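Local coordinates for protein phosphonomutase (PDB 4MG4) that is a TIM-barrel protein of the phosphoenolpyruvate phosphomutase family, assembled from two chains, at residues Ala58-Phe63 against Tyr244-Ala249; Ser95-Arg100 against Ala105-Met110; Leu121-Pro126 against Leu181-Ala186; Thr128-Asp133 against Phe164-Thr169; Asp162-Phe165 against Thr171-Glu174. One frame throughout, in Å; residues are numbered along the deposited sequence. Where two conformers were deposited one is given.

Interaction 1: residues Ala58-Phe63 against Tyr244-Ala249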
# COMPACT_ATOMS: atom_id res chain seq x y z
N ALA A 58 7.00 -0.50 6.28
CA ALA A 58 8.14 -1.16 5.67
C ALA A 58 7.70 -2.26 4.71
O ALA A 58 8.19 -2.32 3.58
CB ALA A 58 9.04 -1.75 6.73
N ALA A 59 6.78 -3.08 5.13
CA ALA A 59 6.28 -4.16 4.27
C ALA A 59 5.67 -3.65 2.96
O ALA A 59 6.02 -4.12 1.88
CB ALA A 59 5.27 -4.99 5.03
N ALA A 60 4.83 -2.63 3.08
CA ALA A 60 4.18 -2.02 1.92
C ALA A 60 5.20 -1.49 0.89
O ALA A 60 5.01 -1.58 -0.33
CB ALA A 60 3.24 -0.92 2.37
N ASN A 61 6.34 -1.03 1.40
CA ASN A 61 7.39 -0.41 0.61
C ASN A 61 8.54 -1.38 0.27
O ASN A 61 9.53 -0.96 -0.30
CB ASN A 61 7.92 0.87 1.28
CG ASN A 61 6.94 2.02 1.14
OD1 ASN A 61 6.95 2.76 0.16
ND2 ASN A 61 6.03 2.11 2.07
N GLY A 62 8.37 -2.66 0.60
CA GLY A 62 9.34 -3.68 0.23
C GLY A 62 10.59 -3.77 1.07
O GLY A 62 11.58 -4.30 0.59
N PHE A 63 10.55 -3.24 2.29
CA PHE A 63 11.64 -3.34 3.30
C PHE A 63 11.31 -4.30 4.44
O PHE A 63 10.16 -4.54 4.75
CB PHE A 63 11.84 -1.98 3.99
CG PHE A 63 12.40 -0.92 3.11
CD1 PHE A 63 11.55 -0.10 2.41
CD2 PHE A 63 13.76 -0.69 3.03
CE1 PHE A 63 12.04 0.90 1.58
CE2 PHE A 63 14.27 0.30 2.22
CZ PHE A 63 13.41 1.10 1.48
N TYR A 244 -1.73 -6.04 12.24
CA TYR A 244 -2.96 -6.79 11.93
C TYR A 244 -3.82 -6.25 10.77
O TYR A 244 -4.20 -7.05 9.88
CB TYR A 244 -3.79 -6.90 13.21
CG TYR A 244 -5.13 -7.60 13.03
CD1 TYR A 244 -5.19 -8.97 13.00
CD2 TYR A 244 -6.30 -6.89 12.99
CE1 TYR A 244 -6.39 -9.64 12.87
CE2 TYR A 244 -7.52 -7.55 12.86
CZ TYR A 244 -7.55 -8.92 12.81
OH TYR A 244 -8.77 -9.57 12.72
N PRO A 245 -4.10 -4.92 10.71
CA PRO A 245 -4.89 -4.43 9.62
C PRO A 245 -4.24 -4.74 8.24
O PRO A 245 -4.92 -5.25 7.31
CB PRO A 245 -4.98 -2.92 9.88
CG PRO A 245 -4.85 -2.80 11.38
CD PRO A 245 -3.86 -3.86 11.74
N TYR A 246 -2.96 -4.41 8.13
CA TYR A 246 -2.25 -4.66 6.87
C TYR A 246 -2.28 -6.13 6.48
O TYR A 246 -2.57 -6.47 5.29
CB TYR A 246 -0.80 -4.19 7.01
CG TYR A 246 0.06 -4.46 5.79
CD1 TYR A 246 0.04 -3.60 4.69
CD2 TYR A 246 0.91 -5.56 5.75
CE1 TYR A 246 0.82 -3.86 3.56
CE2 TYR A 246 1.66 -5.83 4.63
CZ TYR A 246 1.64 -4.95 3.54
OH TYR A 246 2.45 -5.20 2.42
N LEU A 247 -2.01 -6.99 7.47
CA LEU A 247 -2.01 -8.44 7.26
C LEU A 247 -3.35 -9.00 6.88
O LEU A 247 -3.40 -9.92 6.02
CB LEU A 247 -1.44 -9.18 8.47
CG LEU A 247 0.03 -8.86 8.73
CD1 LEU A 247 0.48 -9.52 10.02
CD2 LEU A 247 0.92 -9.27 7.56
N GLN A 248 -4.43 -8.47 7.44
CA GLN A 248 -5.77 -8.89 7.00
C GLN A 248 -6.06 -8.48 5.55
O GLN A 248 -6.62 -9.28 4.75
CB GLN A 248 -6.84 -8.34 7.94
CG GLN A 248 -6.73 -8.96 9.32
CD GLN A 248 -6.98 -10.45 9.27
OE1 GLN A 248 -6.10 -11.26 9.56
NE2 GLN A 248 -8.17 -10.81 8.85
N ALA A 249 -5.74 -7.24 5.21
CA ALA A 249 -5.91 -6.73 3.83
C ALA A 249 -5.12 -7.63 2.84
O ALA A 249 -5.65 -7.99 1.76
CB ALA A 249 -5.46 -5.28 3.72

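Interaction 2: residues Ser95-Arg100 against Ala105-Met110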
# COMPACT_ATOMS: atom_id res chain seq x y z
N SER A 95 13.04 3.31 17.21
CA SER A 95 13.95 3.80 18.26
C SER A 95 14.33 5.27 18.09
O SER A 95 15.05 5.81 18.92
CB SER A 95 15.23 2.91 18.33
OG SER A 95 16.01 3.14 17.21
N GLY A 96 13.85 5.94 17.01
CA GLY A 96 14.03 7.34 16.82
C GLY A 96 14.99 7.74 15.71
O GLY A 96 15.26 8.90 15.59
N TYR A 97 15.47 6.78 14.91
CA TYR A 97 16.34 7.06 13.76
C TYR A 97 17.46 8.01 14.15
O TYR A 97 17.63 9.10 13.56
CB TYR A 97 15.54 7.69 12.60
CG TYR A 97 14.60 6.81 11.89
CD1 TYR A 97 13.31 6.61 12.39
CD2 TYR A 97 14.96 6.17 10.68
CE1 TYR A 97 12.41 5.83 11.74
CE2 TYR A 97 14.04 5.36 10.02
CZ TYR A 97 12.77 5.21 10.58
OH TYR A 97 11.77 4.46 10.01
N GLY A 98 18.22 7.66 15.17
CA GLY A 98 19.29 8.54 15.61
C GLY A 98 20.26 7.85 16.55
O GLY A 98 19.87 7.11 17.43
N GLU A 99 21.56 8.08 16.36
CA GLU A 99 22.55 7.48 17.25
C GLU A 99 22.51 8.06 18.66
O GLU A 99 22.53 7.31 19.66
CB GLU A 99 23.99 7.63 16.65
CG GLU A 99 25.04 6.80 17.40
CD GLU A 99 26.46 7.02 16.89
OE1 GLU A 99 26.62 7.35 15.70
OE2 GLU A 99 27.42 6.90 17.70
N ARG A 100 22.47 9.38 18.74
CA ARG A 100 22.56 10.13 19.98
C ARG A 100 21.18 10.86 20.23
O ARG A 100 20.38 10.99 19.30
CB ARG A 100 23.71 11.16 19.92
N ALA A 105 16.18 13.98 18.47
CA ALA A 105 15.46 15.27 18.46
C ALA A 105 15.18 15.72 17.05
O ALA A 105 14.07 16.18 16.76
CB ALA A 105 16.26 16.33 19.19
N GLU A 106 16.18 15.59 16.16
CA GLU A 106 16.01 15.94 14.74
C GLU A 106 14.87 15.10 14.12
O GLU A 106 14.03 15.59 13.41
CB GLU A 106 17.29 15.76 13.94
CG GLU A 106 17.16 16.05 12.45
CD GLU A 106 18.50 15.98 11.68
OE1 GLU A 106 19.48 16.59 12.11
OE2 GLU A 106 18.56 15.33 10.62
N THR A 107 14.85 13.82 14.39
CA THR A 107 13.80 12.95 13.89
C THR A 107 12.41 13.43 14.32
O THR A 107 11.47 13.50 13.55
CB THR A 107 14.05 11.49 14.32
OG1 THR A 107 15.28 11.03 13.72
CG2 THR A 107 12.91 10.56 13.89
N ILE A 108 12.24 13.72 15.61
CA ILE A 108 10.97 14.20 16.10
C ILE A 108 10.61 15.53 15.44
O ILE A 108 9.49 15.76 15.02
CB ILE A 108 11.03 14.42 17.63
CG1 ILE A 108 11.26 13.09 18.28
CG2 ILE A 108 9.88 15.31 18.13
CD1 ILE A 108 10.09 12.30 18.31
N ALA A 109 11.58 16.42 15.34
CA ALA A 109 11.34 17.70 14.70
C ALA A 109 10.91 17.51 13.28
O ALA A 109 10.03 18.21 12.82
CB ALA A 109 12.58 18.62 14.76
N MET A 110 11.52 16.56 12.57
CA MET A 110 11.08 16.27 11.21
C MET A 110 9.65 15.69 11.15
O MET A 110 8.90 16.00 10.23
CB MET A 110 12.08 15.37 10.52
CG MET A 110 13.40 16.08 10.49
SD MET A 110 13.49 17.21 9.10
CE MET A 110 12.54 18.67 9.07

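Interaction 3: residues Leu121-Pro126 against Leu181-Ala186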
# COMPACT_ATOMS: atom_id res chain seq x y z
N LEU A 121 8.02 6.04 20.43
CA LEU A 121 9.50 6.04 20.51
C LEU A 121 9.87 4.90 21.44
O LEU A 121 9.43 4.88 22.59
CB LEU A 121 10.01 7.38 21.06
CG LEU A 121 11.51 7.60 21.20
CD1 LEU A 121 12.18 7.50 19.85
CD2 LEU A 121 11.73 8.97 21.81
N GLU A 122 10.66 3.97 20.94
CA GLU A 122 10.94 2.70 21.56
C GLU A 122 12.34 2.65 22.18
O GLU A 122 13.31 3.23 21.64
CB GLU A 122 10.83 1.66 20.43
CG GLU A 122 10.86 0.22 20.81
CD GLU A 122 10.61 -0.67 19.58
OE1 GLU A 122 10.15 -0.10 18.54
OE2 GLU A 122 10.76 -1.92 19.68
N ASP A 123 12.47 1.87 23.26
CA ASP A 123 13.66 1.86 24.10
C ASP A 123 14.64 0.70 23.81
O ASP A 123 15.41 0.34 24.67
CB ASP A 123 13.25 1.92 25.57
CG ASP A 123 12.53 0.70 26.08
OD1 ASP A 123 12.23 -0.23 25.30
OD2 ASP A 123 12.23 0.71 27.29
N SER A 124 14.59 0.16 22.61
CA SER A 124 15.47 -0.93 22.24
C SER A 124 16.46 -0.45 21.18
O SER A 124 16.26 0.55 20.47
CB SER A 124 14.66 -2.11 21.73
OG SER A 124 13.91 -1.72 20.61
N PHE A 125 17.59 -1.15 21.17
CA PHE A 125 18.60 -0.97 20.11
C PHE A 125 18.18 -1.68 18.85
O PHE A 125 17.82 -2.86 18.87
CB PHE A 125 19.95 -1.54 20.52
CG PHE A 125 20.66 -0.78 21.57
CD1 PHE A 125 21.32 0.41 21.25
CD2 PHE A 125 20.74 -1.28 22.86
CE1 PHE A 125 21.98 1.09 22.25
CE2 PHE A 125 21.41 -0.59 23.86
CZ PHE A 125 22.03 0.60 23.54
N PRO A 126 18.19 -0.97 17.72
CA PRO A 126 17.94 -1.70 16.49
C PRO A 126 19.08 -2.70 16.16
O PRO A 126 18.80 -3.70 15.53
CB PRO A 126 17.78 -0.60 15.43
CG PRO A 126 18.40 0.61 16.01
CD PRO A 126 18.34 0.48 17.50
N LEU A 181 7.53 -0.54 35.29
CA LEU A 181 7.15 0.65 36.05
C LEU A 181 8.36 1.58 36.36
O LEU A 181 8.21 2.79 36.29
CB LEU A 181 6.40 0.27 37.34
CG LEU A 181 4.96 -0.20 37.10
CD1 LEU A 181 4.49 -0.91 38.34
CD2 LEU A 181 4.01 0.92 36.72
N ALA A 182 9.53 1.03 36.64
CA ALA A 182 10.72 1.87 36.85
C ALA A 182 11.06 2.63 35.57
O ALA A 182 11.41 3.80 35.60
CB ALA A 182 11.90 1.05 37.31
N ARG A 183 10.96 1.94 34.42
CA ARG A 183 11.15 2.63 33.13
C ARG A 183 10.09 3.69 32.92
O ARG A 183 10.41 4.82 32.51
CB ARG A 183 11.23 1.65 31.99
CG ARG A 183 12.55 0.97 31.93
CD ARG A 183 12.63 -0.08 30.83
NE ARG A 183 13.93 -0.78 30.90
CZ ARG A 183 15.05 -0.40 30.29
NH1 ARG A 183 15.12 0.66 29.53
NH2 ARG A 183 16.16 -1.15 30.45
N ALA A 184 8.83 3.36 33.21
CA ALA A 184 7.73 4.30 33.04
C ALA A 184 7.94 5.58 33.85
O ALA A 184 7.73 6.69 33.35
CB ALA A 184 6.43 3.65 33.41
N ARG A 185 8.40 5.43 35.09
CA ARG A 185 8.68 6.61 35.91
C ARG A 185 9.80 7.48 35.33
O ARG A 185 9.71 8.72 35.32
CB ARG A 185 8.95 6.22 37.36
CG ARG A 185 7.75 5.68 38.11
CD ARG A 185 8.02 5.49 39.60
NE ARG A 185 9.03 4.49 39.87
CZ ARG A 185 8.82 3.18 39.99
NH1 ARG A 185 7.60 2.66 39.93
NH2 ARG A 185 9.85 2.38 40.24
N ALA A 186 10.86 6.85 34.86
CA ALA A 186 11.97 7.59 34.26
C ALA A 186 11.51 8.28 32.97
O ALA A 186 11.87 9.42 32.71
CB ALA A 186 13.14 6.66 33.97

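Interaction 4: residues Thr128-Asp133 against Phe164-Thr169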
# COMPACT_ATOMS: atom_id res chain seq x y z
N THR A 128 20.81 -4.92 18.26
CA THR A 128 20.76 -6.21 18.97
C THR A 128 19.34 -6.59 19.38
O THR A 128 19.11 -7.73 19.77
CB THR A 128 21.63 -6.21 20.26
OG1 THR A 128 21.32 -5.05 21.05
CG2 THR A 128 23.16 -6.25 19.94
N GLY A 129 18.41 -5.63 19.36
CA GLY A 129 17.06 -5.83 19.93
C GLY A 129 17.02 -5.77 21.46
O GLY A 129 15.96 -5.92 22.09
N GLU A 130 18.15 -5.50 22.09
CA GLU A 130 18.25 -5.47 23.51
C GLU A 130 17.73 -4.12 23.99
O GLU A 130 17.64 -3.19 23.19
CB GLU A 130 19.70 -5.68 23.97
CG GLU A 130 20.27 -7.05 23.59
CD GLU A 130 19.50 -8.16 24.27
OE1 GLU A 130 18.81 -8.93 23.58
OE2 GLU A 130 19.55 -8.22 25.50
N LEU A 131 17.38 -4.05 25.26
CA LEU A 131 16.97 -2.78 25.85
C LEU A 131 18.12 -1.84 26.06
O LEU A 131 19.19 -2.23 26.56
CB LEU A 131 16.32 -3.00 27.21
CG LEU A 131 15.07 -3.83 27.23
CD1 LEU A 131 14.64 -4.09 28.65
CD2 LEU A 131 14.02 -3.07 26.46
N ARG A 132 17.90 -0.57 25.76
CA ARG A 132 18.79 0.49 26.24
C ARG A 132 18.71 0.66 27.79
O ARG A 132 17.63 0.41 28.41
CB ARG A 132 18.43 1.83 25.59
CG ARG A 132 18.49 1.87 24.10
CD ARG A 132 18.10 3.22 23.53
NE ARG A 132 17.95 3.05 22.12
CZ ARG A 132 18.88 3.35 21.21
NH1 ARG A 132 20.02 3.90 21.55
NH2 ARG A 132 18.64 3.09 19.97
N ASP A 133 19.83 1.03 28.41
CA ASP A 133 19.83 1.48 29.80
C ASP A 133 18.69 2.51 29.98
O ASP A 133 18.45 3.34 29.09
CB ASP A 133 21.13 2.18 30.12
CG ASP A 133 21.13 2.81 31.49
OD1 ASP A 133 21.48 2.10 32.45
OD2 ASP A 133 20.80 4.01 31.62
N PHE A 164 8.42 -6.40 28.24
CA PHE A 164 7.59 -7.61 28.13
C PHE A 164 7.72 -8.20 26.74
O PHE A 164 7.66 -9.41 26.57
CB PHE A 164 6.11 -7.32 28.48
CG PHE A 164 5.82 -7.30 29.95
CD1 PHE A 164 5.62 -8.45 30.66
CD2 PHE A 164 5.77 -6.15 30.61
CE1 PHE A 164 5.36 -8.40 32.02
CE2 PHE A 164 5.45 -6.06 31.97
CZ PHE A 164 5.27 -7.21 32.68
N PHE A 165 7.90 -7.34 25.74
CA PHE A 165 7.86 -7.69 24.34
C PHE A 165 9.00 -8.67 24.02
O PHE A 165 8.80 -9.64 23.26
CB PHE A 165 8.03 -6.41 23.48
CG PHE A 165 7.95 -6.68 21.99
CD1 PHE A 165 6.73 -7.02 21.45
CD2 PHE A 165 9.07 -6.59 21.19
CE1 PHE A 165 6.63 -7.31 20.11
CE2 PHE A 165 8.98 -6.88 19.82
CZ PHE A 165 7.75 -7.23 19.30
N LYS A 166 10.14 -8.48 24.68
CA LYS A 166 11.35 -9.28 24.43
C LYS A 166 11.39 -10.55 25.32
O LYS A 166 12.27 -11.41 25.11
CB LYS A 166 12.57 -8.41 24.67
CG LYS A 166 13.89 -8.85 24.06
CD LYS A 166 14.93 -7.77 24.35
CE LYS A 166 15.20 -7.63 25.84
NZ LYS A 166 15.87 -8.85 26.38
N ALA A 167 10.47 -10.69 26.27
CA ALA A 167 10.42 -11.82 27.22
C ALA A 167 9.31 -12.84 26.87
O ALA A 167 8.20 -12.48 26.55
CB ALA A 167 10.18 -11.28 28.61
N ALA A 168 9.63 -14.14 26.99
CA ALA A 168 8.64 -15.18 26.80
C ALA A 168 7.53 -15.04 27.80
O ALA A 168 7.77 -14.66 28.96
CB ALA A 168 9.31 -16.56 26.93
N THR A 169 6.32 -15.30 27.35
CA THR A 169 5.13 -15.07 28.13
C THR A 169 5.20 -15.75 29.49
O THR A 169 4.71 -15.25 30.51
CB THR A 169 3.91 -15.61 27.36
OG1 THR A 169 3.90 -14.96 26.08
CG2 THR A 169 2.62 -15.33 28.12

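Interaction 5: residues Asp162-Phe165 against Thr171-Glu174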
# COMPACT_ATOMS: atom_id res chain seq x y z
N ASP A 162 10.12 -2.22 25.68
CA ASP A 162 10.12 -3.60 25.24
C ASP A 162 10.36 -4.64 26.33
O ASP A 162 10.62 -5.80 26.00
CB ASP A 162 11.09 -3.74 24.10
CG ASP A 162 10.56 -3.18 22.80
OD1 ASP A 162 9.34 -2.99 22.62
OD2 ASP A 162 11.38 -2.94 21.90
N VAL A 163 10.23 -4.27 27.60
CA VAL A 163 10.48 -5.21 28.70
C VAL A 163 9.72 -6.50 28.50
O VAL A 163 10.30 -7.60 28.66
CB VAL A 163 10.15 -4.60 30.08
CG1 VAL A 163 10.21 -5.64 31.22
CG2 VAL A 163 11.12 -3.49 30.38
N PHE A 164 8.42 -6.40 28.24
CA PHE A 164 7.59 -7.61 28.13
C PHE A 164 7.72 -8.20 26.74
O PHE A 164 7.66 -9.41 26.57
CB PHE A 164 6.11 -7.32 28.48
CG PHE A 164 5.82 -7.30 29.95
CD1 PHE A 164 5.62 -8.45 30.66
CD2 PHE A 164 5.77 -6.15 30.61
CE1 PHE A 164 5.36 -8.40 32.02
CE2 PHE A 164 5.45 -6.06 31.97
CZ PHE A 164 5.27 -7.21 32.68
N PHE A 165 7.90 -7.34 25.74
CA PHE A 165 7.86 -7.69 24.34
C PHE A 165 9.00 -8.67 24.02
O PHE A 165 8.80 -9.64 23.26
CB PHE A 165 8.03 -6.41 23.48
CG PHE A 165 7.95 -6.68 21.99
CD1 PHE A 165 6.73 -7.02 21.45
CD2 PHE A 165 9.07 -6.59 21.19
CE1 PHE A 165 6.63 -7.31 20.11
CE2 PHE A 165 8.98 -6.88 19.82
CZ PHE A 165 7.75 -7.23 19.30
N THR A 171 7.47 -16.05 31.46
CA THR A 171 8.30 -15.32 32.38
C THR A 171 7.72 -13.98 32.83
O THR A 171 8.32 -13.29 33.61
CB THR A 171 9.71 -15.03 31.81
OG1 THR A 171 9.67 -14.04 30.78
CG2 THR A 171 10.36 -16.28 31.26
N HIS A 172 6.57 -13.62 32.30
CA HIS A 172 5.92 -12.37 32.69
C HIS A 172 5.38 -12.47 34.08
O HIS A 172 4.45 -13.26 34.39
CB HIS A 172 4.79 -12.10 31.72
CG HIS A 172 5.25 -11.90 30.32
ND1 HIS A 172 4.38 -11.50 29.32
CD2 HIS A 172 6.48 -11.95 29.75
CE1 HIS A 172 5.05 -11.38 28.18
NE2 HIS A 172 6.32 -11.64 28.42
N ASP A 173 5.94 -11.65 34.94
CA ASP A 173 5.65 -11.69 36.35
C ASP A 173 5.85 -10.33 36.97
O ASP A 173 6.10 -9.34 36.25
CB ASP A 173 6.55 -12.74 37.00
CG ASP A 173 8.02 -12.40 36.95
OD1 ASP A 173 8.46 -11.32 36.46
OD2 ASP A 173 8.78 -13.30 37.42
N GLU A 174 5.76 -10.29 38.30
CA GLU A 174 5.89 -9.01 39.01
C GLU A 174 7.24 -8.37 38.84
O GLU A 174 7.31 -7.12 38.79
CB GLU A 174 5.57 -9.16 40.52
CG GLU A 174 5.07 -7.88 41.21
CD GLU A 174 4.75 -8.10 42.70
OE1 GLU A 174 5.53 -7.64 43.56
OE2 GLU A 174 3.73 -8.75 43.04

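Interaction 1: residues Ala58-Phe63 against Tyr244-Ala249
The ring of Y246 reaches out from helix 244-259 to the last turn of helix 54-60 and meets A59 and A60 there. The two methyl groups meet different CE atoms of the ring. The CB of A59 is 3.7 Å from CE2 of Y246, and the CB of A60 is 4.0 Å from CE1 of the same ring. The tyrosine therefore leads with its outer end. CG of Y246 stands anti to its backbone N (chi1 177°), which carries the ring from its helix toward helix 54-60. The CB of A59 points at the tyrosine helix, whereas that of A60 points along the flank.

The hydroxyl of Y246 ends against the backbone between the two alanines. OH of Y246 lies 3.6 Å from the backbone N of A60. This is contact and not a hydrogen bond, so the contact across the two segments is van der Waals packing. The small alanines let the ring come close to the helix backbone, and the CA atoms of A60 and Y246 are 8.5 Å apart.

W34 meets the Y246 ring edge-to-face. The backbone of A60 is hydrogen-bonded to the second subunit. D35 of the second subunit packs on A60, and G37 of the second subunit packs on Y246, so the contact is part of the subunit interface. Just past the alanines the helix ends in a Schellman motif. N of F63 bonds to O of A58 at 2.8 Å, and G62, with positive phi, is the C-prime residue. The contact joins the helix after the second strand to the C-terminal helix of a TIM barrel.

Interaction 2: residues Ser95-Arg100 against Ala105-Met110
T107 lays its CB, OG1 and CG2 against the carbonyl oxygen of G96, with CG2 3.3 Å from that O. The hydroxyl makes the one hydrogen bond between the segments: OG1 of T107 donates to O of G96 at 2.8 Å. The donor is tilted 30° from the carbonyl plane, and the C=O...donor angle is 143°. O of Y97 is also near, 3.0 Å from OG1 of T107. The CB of Y97 packs on the same hydroxyl, 3.5 Å from OG1 of T107, but the phenol ring then leads off toward R71 and M74 of helix 71-84.

OG1 of T107 stands beside its own backbone N (chi1 -64°), which turns the hydroxyl toward the loop. In the TIM barrel this loop leaves strand 89-92 and runs into helix 101-113. The bond thus fastens a beta-alpha loop to the helix that follows it. G96 has a positive phi, a conformation that a glycine takes up readily.

R71 gives the T107 hydroxyl a further hydrogen bond through NH2. R140 reaches the loop from helix 134-150 and bonds the carbonyls of S95 and G98.

Interaction 3: residues Leu121-Pro126 against Leu181-Ala186
The carboxylate of D123 and the guanidinium of R183 meet with their planes 82° apart, nearly perpendicular. Neither lies flat on the other, and OD2 of D123 comes to the arginine obliquely. It touches the aliphatic part as closely as the charged part: OD2 of D123 is 3.6 Å from CD of R183 and 3.7 Å from NH1 of R183. The second distance makes a salt bridge, but a long one, with no hydrogen bond between the pair. The charges probably steady each other electrostatically despite the long spacing. The R183 chain is extended from CG to NE, which carries the charge from the helix to the loop. CG of D123 sits between its backbone N and carbonyl carbon (chi1 67°), and its CB points at the helix.

D123 follows strand 118-122 directly, and R183 lies on helix 174-190. The pair therefore links the C-terminal end of the fourth strand of the TIM barrel to the helix after the fifth, across adjacent beta-alpha units.

The firmer polar partners of both groups lie outside the two segments. OD2 of D123 is hydrogen-bonded to the hydroxyls of Y187 and T161, and its OD1 to the backbone N of D162, which holds the buried carboxylate through both of its oxygens. The hydroxyl of Y187 bonds to both side chains: NH1 of R183 is hydrogen-bonded to it and to O of R132.

Interaction 4: residues Thr128-Asp133 against Phe164-Thr169
G129 is the first residue of 128-133 to meet K166. Its carbonyl O lies 3.1 Å from CD of K166, so the lysine methylenes run close past this carbonyl oxygen. G129 has positive phi (77°), and next to it N of E130 makes a weak hydrogen bond to OG1 of T128.

E130 comes next. Its CB points away from 164-169, but a bend at chi2 (-63°) swings the carboxylate back toward the lysine. E130 and K166 cross at about a right angle, and OE2 of E130 is 3.8 Å from NZ of K166. This is a long salt bridge at the surface, probably a modest attraction.

L131 touches the lysine one carbon farther out, where its CG is 4.0 Å from CE of K166. K166 thus meets three successive residues: its methylenes lie on G129 and L131, and its amino group is near E130. Bends at chi3 and chi4 curl the chain round to do this.

K166 stands in a type I beta turn from F164 to A167, closed by N of A167 bonding to O of F164 at 3.1 Å. The contact joins two neighbouring loops of the barrel: one runs from strand 118-122 to helix 134-150, the other from strand 156-160 to helix 174-190.

Interaction 5: residues Asp162-Phe165 against Thr171-Glu174
The two segments belong to one loop, between strand 156-160 and helix 174-190, and come closest at F164 and H172, whose CA atoms are 6.8 Å apart. The side chains of these two residues form a T-shaped, edge-to-face pair. The edge of F164 points at the face of H172, with planes at 81° and centroids 4.9 Å apart. CD1 of F164 sits over the centre of the imidazole and is 3.5 Å from CG of H172. CB of H172 lies in the plane of the phenyl ring at its edge, 3.8 Å from CE1 of F164. The H172 ring stands beside its backbone N (chi1 -63°), and its CB points at the F164 segment.

The imidazole also reaches the backbone of its ring partner. NE2 of H172 donates to O of F164 at 3.2 Å, but the N-H...acceptor angle of 121° makes this a weak bond. The stronger partner of NE2 is the carbonyl O of A167, within the same loop.

F164 is buried, and L176 and T180 of helix 174-190 pack on it. L205 of helix 203-212 touches both F164 and H172. D173 is the N-cap of helix 174-190, where its OD1 accepts from the backbone N of L176. The helix thus starts just past H172, beside the aromatic pair.

The ring contact places a C-H edge of the phenyl over the imidazole pi face, while NE2 is bonded to O of A167 and only weakly to O of F164. Together these probably fix the rotation of the histidine, and its N-H at NE2 serves the loop's own backbone.

How the interactions relate
All five contacts belong to the helices and loops around one eight-stranded parallel barrel. Interaction 1 brings the C-terminal helix to helix 54-60 at the subunit interface and encloses the other four along the chain. Interaction 2 comes next, then interaction 3, with interactions 4 and 5 nested inside it. Interactions 3, 4 and 5 form a cluster, with centres 8 to 13 Å apart, and 4 and 5 share F164 and F165. R132 is joined to 121-126 by a backbone bond, and N of D162 bonds to the D123 carboxylate. Interaction 2 touches interaction 3 through S95. Interactions 2 to 5 thus join successive beta-alpha loops at the C-terminal strand ends; interaction 1 stands apart, its centre 23 to 27 Å from theirs.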